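Local coordinates for protein cyclase (Uncultured organism, PDB 5IBZ) that is a putative cyclase-family enzyme, possibly with arylformamidase activity, and binds acetylphosphate in the crystal, at residues L200-D212 / G280-C292. Sequence-based numbering, arbitrary orientation.
With UVW (acetylphosphate), chain F.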
loop_
_atom_site.group_PDB
_atom_site.type_symbol
_atom_site.label_atom_id
_atom_site.label_comp_id
_atom_site.label_asym_id
_atom_site.label_seq_id
_atom_site.Cartn_x
_atom_site.Cartn_y
_atom_site.Cartn_z
ATOM N N LEU B 200 3.380 4.803 32.185
ATOM C CA LEU B 200 3.507 3.491 32.793
ATOM C C LEU B 200 3.656 2.427 31.725
ATOM O O LEU B 200 2.870 2.357 30.797
ATOM C CB LEU B 200 2.298 3.210 33.657
ATOM C CG LEU B 200 2.359 1.901 34.437
ATOM C CD1 LEU B 200 3.406 1.957 35.554
ATOM C CD2 LEU B 200 0.996 1.591 35.023
ATOM N N VAL B 201 4.680 1.600 31.872
ATOM C CA VAL B 201 4.987 0.568 30.906
ATOM C C VAL B 201 4.884 -0.780 31.625
ATOM O O VAL B 201 5.612 -1.024 32.602
ATOM C CB VAL B 201 6.405 0.788 30.311
ATOM C CG1 VAL B 201 6.747 -0.275 29.356
ATOM C CG2 VAL B 201 6.492 2.174 29.642
ATOM N N ILE B 202 3.945 -1.622 31.189
ATOM C CA ILE B 202 3.593 -2.857 31.896
ATOM C C ILE B 202 4.096 -4.089 31.170
ATOM O O ILE B 202 3.717 -4.325 29.998
ATOM C CB ILE B 202 2.064 -2.987 32.058
ATOM C CG1 ILE B 202 1.506 -1.716 32.709
ATOM C CG2 ILE B 202 1.699 -4.227 32.887
ATOM C CD1 ILE B 202 -0.010 -1.679 32.755
ATOM N N ARG B 203 4.942 -4.873 31.837
ATOM C CA ARG B 203 5.378 -6.156 31.279
ATOM C C ARG B 203 4.447 -7.295 31.700
ATOM O O ARG B 203 4.377 -7.656 32.900
ATOM C CB ARG B 203 6.815 -6.492 31.692
ATOM C CG ARG B 203 7.258 -7.852 31.149
ATOM C CD ARG B 203 8.779 -8.025 31.144
ATOM N NE ARG B 203 9.169 -9.348 30.652
ATOM C CZ ARG B 203 9.557 -10.365 31.418
ATOM N NH1 ARG B 203 9.601 -10.263 32.738
ATOM N NH2 ARG B 203 9.889 -11.502 30.844
ATOM N N THR B 204 3.746 -7.816 30.685
ATOM C CA THR B 204 2.853 -8.975 30.773
ATOM C C THR B 204 3.457 -10.255 30.204
ATOM O O THR B 204 2.948 -11.364 30.441
ATOM C CB THR B 204 1.550 -8.770 29.990
ATOM O OG1 THR B 204 1.797 -8.959 28.588
ATOM C CG2 THR B 204 0.941 -7.417 30.247
ATOM N N GLY B 205 4.507 -10.088 29.418
ATOM C CA GLY B 205 5.208 -11.203 28.795
ATOM C C GLY B 205 4.564 -11.728 27.521
ATOM O O GLY B 205 5.143 -12.578 26.846
ATOM N N LEU B 206 3.371 -11.248 27.175
ATOM C CA LEU B 206 2.599 -11.934 26.140
ATOM C C LEU B 206 3.328 -11.963 24.786
ATOM O O LEU B 206 3.394 -13.025 24.138
ATOM C CB LEU B 206 1.209 -11.303 25.995
ATOM C CG LEU B 206 0.287 -12.021 25.002
ATOM C CD1 LEU B 206 -0.035 -13.428 25.469
ATOM C CD2 LEU B 206 -1.005 -11.241 24.710
ATOM N N VAL B 207 3.892 -10.833 24.358
ATOM C CA VAL B 207 4.542 -10.772 23.053
ATOM C C VAL B 207 5.792 -11.675 22.996
ATOM O O VAL B 207 6.228 -12.084 21.907
ATOM C CB VAL B 207 4.909 -9.307 22.678
ATOM C CG1 VAL B 207 5.985 -8.771 23.587
ATOM C CG2 VAL B 207 5.321 -9.198 21.237
ATOM N N GLU B 208 6.324 -12.052 24.156
ATOM C CA GLU B 208 7.526 -12.895 24.212
ATOM C C GLU B 208 7.229 -14.337 23.823
ATOM O O GLU B 208 8.156 -15.150 23.666
ATOM C CB GLU B 208 8.148 -12.840 25.611
ATOM C CG GLU B 208 8.630 -11.445 25.978
ATOM C CD GLU B 208 9.029 -11.271 27.454
ATOM O OE1 GLU B 208 9.219 -12.288 28.163
ATOM O OE2 GLU B 208 9.173 -10.101 27.873
ATOM N N SER B 209 5.948 -14.651 23.675
ATOM C CA SER B 209 5.530 -15.993 23.282
ATOM C C SER B 209 5.155 -16.104 21.802
ATOM O O SER B 209 4.933 -17.202 21.311
ATOM C CB SER B 209 4.345 -16.456 24.147
ATOM O OG SER B 209 3.123 -15.769 23.849
ATOM N N TRP B 210 5.119 -14.990 21.084
ATOM C CA TRP B 210 4.573 -14.987 19.726
ATOM C C TRP B 210 5.500 -15.581 18.668
ATOM O O TRP B 210 5.074 -16.368 17.812
ATOM C CB TRP B 210 4.224 -13.549 19.323
ATOM C CG TRP B 210 3.972 -13.377 17.850
ATOM C CD1 TRP B 210 4.867 -12.970 16.896
ATOM C CD2 TRP B 210 2.742 -13.610 17.165
ATOM N NE1 TRP B 210 4.266 -12.938 15.668
ATOM C CE2 TRP B 210 2.960 -13.319 15.806
ATOM C CE3 TRP B 210 1.477 -14.037 17.570
ATOM C CZ2 TRP B 210 1.964 -13.453 14.852
ATOM C CZ3 TRP B 210 0.495 -14.164 16.627
ATOM C CH2 TRP B 210 0.742 -13.867 15.280
ATOM N N TYR B 211 6.761 -15.176 18.684
ATOM C CA TYR B 211 7.617 -15.404 17.514
ATOM C C TYR B 211 7.982 -16.870 17.269
ATOM O O TYR B 211 8.197 -17.261 16.119
ATOM C CB TYR B 211 8.857 -14.522 17.640
ATOM C CG TYR B 211 8.525 -13.080 17.344
ATOM C CD1 TYR B 211 8.425 -12.635 16.034
ATOM C CD2 TYR B 211 8.237 -12.184 18.366
ATOM C CE1 TYR B 211 8.095 -11.323 15.745
ATOM C CE2 TYR B 211 7.898 -10.858 18.083
ATOM C CZ TYR B 211 7.835 -10.442 16.766
ATOM O OH TYR B 211 7.496 -9.127 16.449
ATOM N N ASP B 212 7.956 -17.697 18.306
ATOM C CA ASP B 212 8.189 -19.121 18.093
ATOM C C ASP B 212 6.978 -19.889 17.564
ATOM O O ASP B 212 7.122 -21.037 17.161
ATOM C CB ASP B 212 8.649 -19.780 19.385
ATOM C CG ASP B 212 10.039 -19.342 19.803
ATOM O OD1 ASP B 212 10.807 -18.888 18.923
ATOM O OD2 ASP B 212 10.360 -19.480 21.002
ATOM N N GLY B 280 -0.749 2.348 24.786
ATOM C CA GLY B 280 0.356 1.811 24.009
ATOM C C GLY B 280 0.299 0.297 23.964
ATOM O O GLY B 280 -0.004 -0.350 24.972
ATOM N N GLU B 281 0.545 -0.275 22.787
ATOM C CA GLU B 281 0.403 -1.716 22.611
ATOM C C GLU B 281 1.545 -2.291 21.806
ATOM O O GLU B 281 2.145 -1.600 20.974
ATOM C CB GLU B 281 -0.925 -2.056 21.921
ATOM C CG GLU B 281 -2.126 -1.709 22.795
ATOM C CD GLU B 281 -3.454 -1.705 22.067
ATOM O OE1 GLU B 281 -3.483 -1.629 20.825
ATOM O OE2 GLU B 281 -4.472 -1.805 22.777
ATOM N N ILE B 282 1.795 -3.570 22.031
ATOM C CA ILE B 282 2.835 -4.356 21.343
ATOM C C ILE B 282 4.239 -3.759 21.536
ATOM O O ILE B 282 5.113 -3.797 20.662
ATOM C CB ILE B 282 2.553 -4.541 19.812
ATOM C CG1 ILE B 282 1.039 -4.579 19.521
ATOM C CG2 ILE B 282 3.230 -5.829 19.369
ATOM C CD1 ILE B 282 0.679 -4.930 18.079
ATOM N N TRP B 283 4.491 -3.251 22.730
ATOM C CA TRP B 283 5.847 -2.861 23.091
ATOM C C TRP B 283 6.655 -4.110 23.453
ATOM O O TRP B 283 6.084 -5.168 23.747
ATOM C CB TRP B 283 5.828 -1.852 24.260
ATOM C CG TRP B 283 5.236 -0.496 23.929
ATOM C CD1 TRP B 283 4.220 -0.228 23.060
ATOM C CD2 TRP B 283 5.630 0.767 24.481
ATOM N NE1 TRP B 283 3.951 1.126 23.035
ATOM C CE2 TRP B 283 4.807 1.758 23.898
ATOM C CE3 TRP B 283 6.609 1.159 25.400
ATOM C CZ2 TRP B 283 4.919 3.102 24.225
ATOM C CZ3 TRP B 283 6.718 2.500 25.724
ATOM C CH2 TRP B 283 5.886 3.450 25.139
ATOM N N TRP B 284 7.983 -3.999 23.402
ATOM C CA TRP B 284 8.894 -5.105 23.680
ATOM C C TRP B 284 9.712 -4.758 24.902
ATOM O O TRP B 284 10.518 -3.822 24.871
ATOM C CB TRP B 284 9.827 -5.378 22.493
ATOM C CG TRP B 284 10.729 -6.548 22.764
ATOM C CD1 TRP B 284 12.010 -6.509 23.239
ATOM C CD2 TRP B 284 10.400 -7.933 22.601
ATOM N NE1 TRP B 284 12.498 -7.788 23.387
ATOM C CE2 TRP B 284 11.529 -8.679 23.000
ATOM C CE3 TRP B 284 9.253 -8.620 22.165
ATOM C CZ2 TRP B 284 11.552 -10.077 22.950
ATOM C CZ3 TRP B 284 9.281 -10.001 22.120
ATOM C CH2 TRP B 284 10.421 -10.713 22.520
ATOM N N LEU B 285 9.497 -5.499 25.989
ATOM C CA LEU B 285 10.022 -5.098 27.284
ATOM C C LEU B 285 11.008 -6.074 27.908
ATOM O O LEU B 285 11.479 -5.846 29.020
ATOM C CB LEU B 285 8.840 -4.883 28.241
ATOM C CG LEU B 285 7.842 -3.816 27.768
ATOM C CD1 LEU B 285 6.693 -3.674 28.748
ATOM C CD2 LEU B 285 8.519 -2.475 27.541
ATOM N N GLU B 286 11.305 -7.171 27.213
ATOM C CA GLU B 286 12.116 -8.231 27.805
ATOM C C GLU B 286 13.508 -7.763 28.224
ATOM O O GLU B 286 13.987 -8.110 29.316
ATOM C CB GLU B 286 12.254 -9.411 26.834
ATOM C CG GLU B 286 12.855 -10.643 27.547
ATOM C CD GLU B 286 12.929 -11.896 26.691
ATOM O OE1 GLU B 286 12.096 -12.071 25.790
ATOM O OE2 GLU B 286 13.825 -12.728 26.944
ATOM N N GLU B 287 14.196 -7.015 27.371
ATOM C CA GLU B 287 15.573 -6.611 27.702
ATOM C C GLU B 287 15.615 -5.477 28.715
ATOM O O GLU B 287 16.493 -5.447 29.588
ATOM C CB GLU B 287 16.344 -6.218 26.442
ATOM C CG GLU B 287 16.931 -7.434 25.726
ATOM C CD GLU B 287 15.876 -8.451 25.316
ATOM O OE1 GLU B 287 15.826 -9.545 25.935
ATOM O OE2 GLU B 287 15.102 -8.164 24.372
ATOM N N LEU B 288 14.690 -4.530 28.595
ATOM C CA LEU B 288 14.570 -3.478 29.591
ATOM C C LEU B 288 14.324 -4.080 30.964
ATOM O O LEU B 288 14.941 -3.666 31.953
ATOM C CB LEU B 288 13.440 -2.505 29.243
ATOM C CG LEU B 288 13.155 -1.422 30.297
ATOM C CD1 LEU B 288 14.330 -0.448 30.454
ATOM C CD2 LEU B 288 11.887 -0.675 29.975
ATOM N N ALA B 289 13.425 -5.056 31.041
ATOM C CA ALA B 289 13.072 -5.625 32.333
ATOM C C ALA B 289 14.259 -6.378 32.950
ATOM O O ALA B 289 14.482 -6.307 34.165
ATOM C CB ALA B 289 11.868 -6.530 32.208
ATOM N N LYS B 290 15.033 -7.083 32.132
ATOM C CA LYS B 290 16.234 -7.741 32.639
ATOM C C LYS B 290 17.210 -6.721 33.206
ATOM O O LYS B 290 17.802 -6.939 34.268
ATOM C CB LYS B 290 16.905 -8.562 31.538
ATOM C CG LYS B 290 18.037 -9.463 32.016
ATOM C CD LYS B 290 18.527 -10.315 30.863
ATOM C CE LYS B 290 19.722 -11.173 31.251
ATOM N NZ LYS B 290 19.547 -11.820 32.583
ATOM N N ASP B 291 17.368 -5.604 32.508
ATOM C CA ASP B 291 18.295 -4.572 32.959
ATOM C C ASP B 291 17.815 -3.969 34.277
ATOM O O ASP B 291 18.615 -3.760 35.181
ATOM C CB ASP B 291 18.469 -3.492 31.888
ATOM C CG ASP B 291 19.447 -2.410 32.318
ATOM O OD1 ASP B 291 20.659 -2.685 32.264
ATOM O OD2 ASP B 291 19.002 -1.312 32.718
ATOM N N CYS B 292 16.521 -3.675 34.380
ATOM C CA CYS B 292 15.976 -3.103 35.620
ATOM C C CYS B 292 16.107 -4.070 36.804
ATOM O O CYS B 292 16.328 -3.643 37.938
ATOM C CB CYS B 292 14.517 -2.700 35.432
ATOM S SG CYS B 292 14.263 -1.339 34.252
HETATM C C1 UVW F . -8.440 -4.338 19.372
HETATM O O1 UVW F . -8.325 -4.098 18.219
HETATM C C1M UVW F . -9.342 -5.482 19.829
HETATM O O2 UVW F . -7.758 -3.593 20.338
HETATM P P UVW F . -6.877 -2.249 19.988
HETATM O O1P UVW F . -7.643 -1.317 19.080
HETATM O O2P UVW F . -6.593 -1.589 21.318
HETATM O O3P UVW F . -5.572 -2.600 19.321
HETATM O O HOH W 1 8.063 -7.885 26.611
#
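Arg-203 and Leu-285 bring the two backbones closest, their CA atoms 6.2 Å apart, where the end of a strand and the 3-10 segment 206-209 meet the loop that leads from strand 278-281 into helix 286-295. Leu-285 packs against the strand: its methyls CD1 and CD2 both press on CG1 of Val-201, tightly, with CD2 only 3.4 Å from CG1, while CD1 also lies against the carbonyl oxygen of Ile-202. With CG1 of Val-201 anti to the backbone N (chi1 178°), its other methyl, CG2, sits beside that N and meets CZ3 of the Trp-283 indole, the two side chains crossing at about a right angle; NE1 of the indole bonds to the backbone of Gln-113. Leu-285 and Trp-283 thus pack against strand 199-203 of the large mixed sheet of the cyclase fold, in which strand 244-247 runs between and parallel to 199-203 and 278-281. On the latter, Glu-281 lines the acetylphosphate pocket, its OE2 2.6 Å from O2P of the ligand, which His-119, His-268 and Arg-69 also bond.

Arg-203 reaches out extended, CD resting 3.6 Å from Ala-289 CB, and its guanidinium grips Glu-208 side-on. NE bonds to OE2 nearly straight (170°), and NH2 forms a salt bridge with OE1 through that oxygen's syn lone pair; NH1 has a second acidic partner in Asp-163. A water donates to OE2 of Glu-208 and accepts from Leu-285 N, linking the carboxylate to the loop. Glu-286 lies close by, its OE1 3.7 Å from Glu-208 OE1, a proximity of like charges that the arginine presumably eases. Beyond, Val-207 sets CG1 3.6 Å from CE3 of Trp-284, and Glu-208 CG approaches CH2 of the same indole. Trp-284 NE1 donates in the ring plane to OE2 of Glu-287 (2.8 Å), a nearly straight bond that helps to hold the ring's rotation.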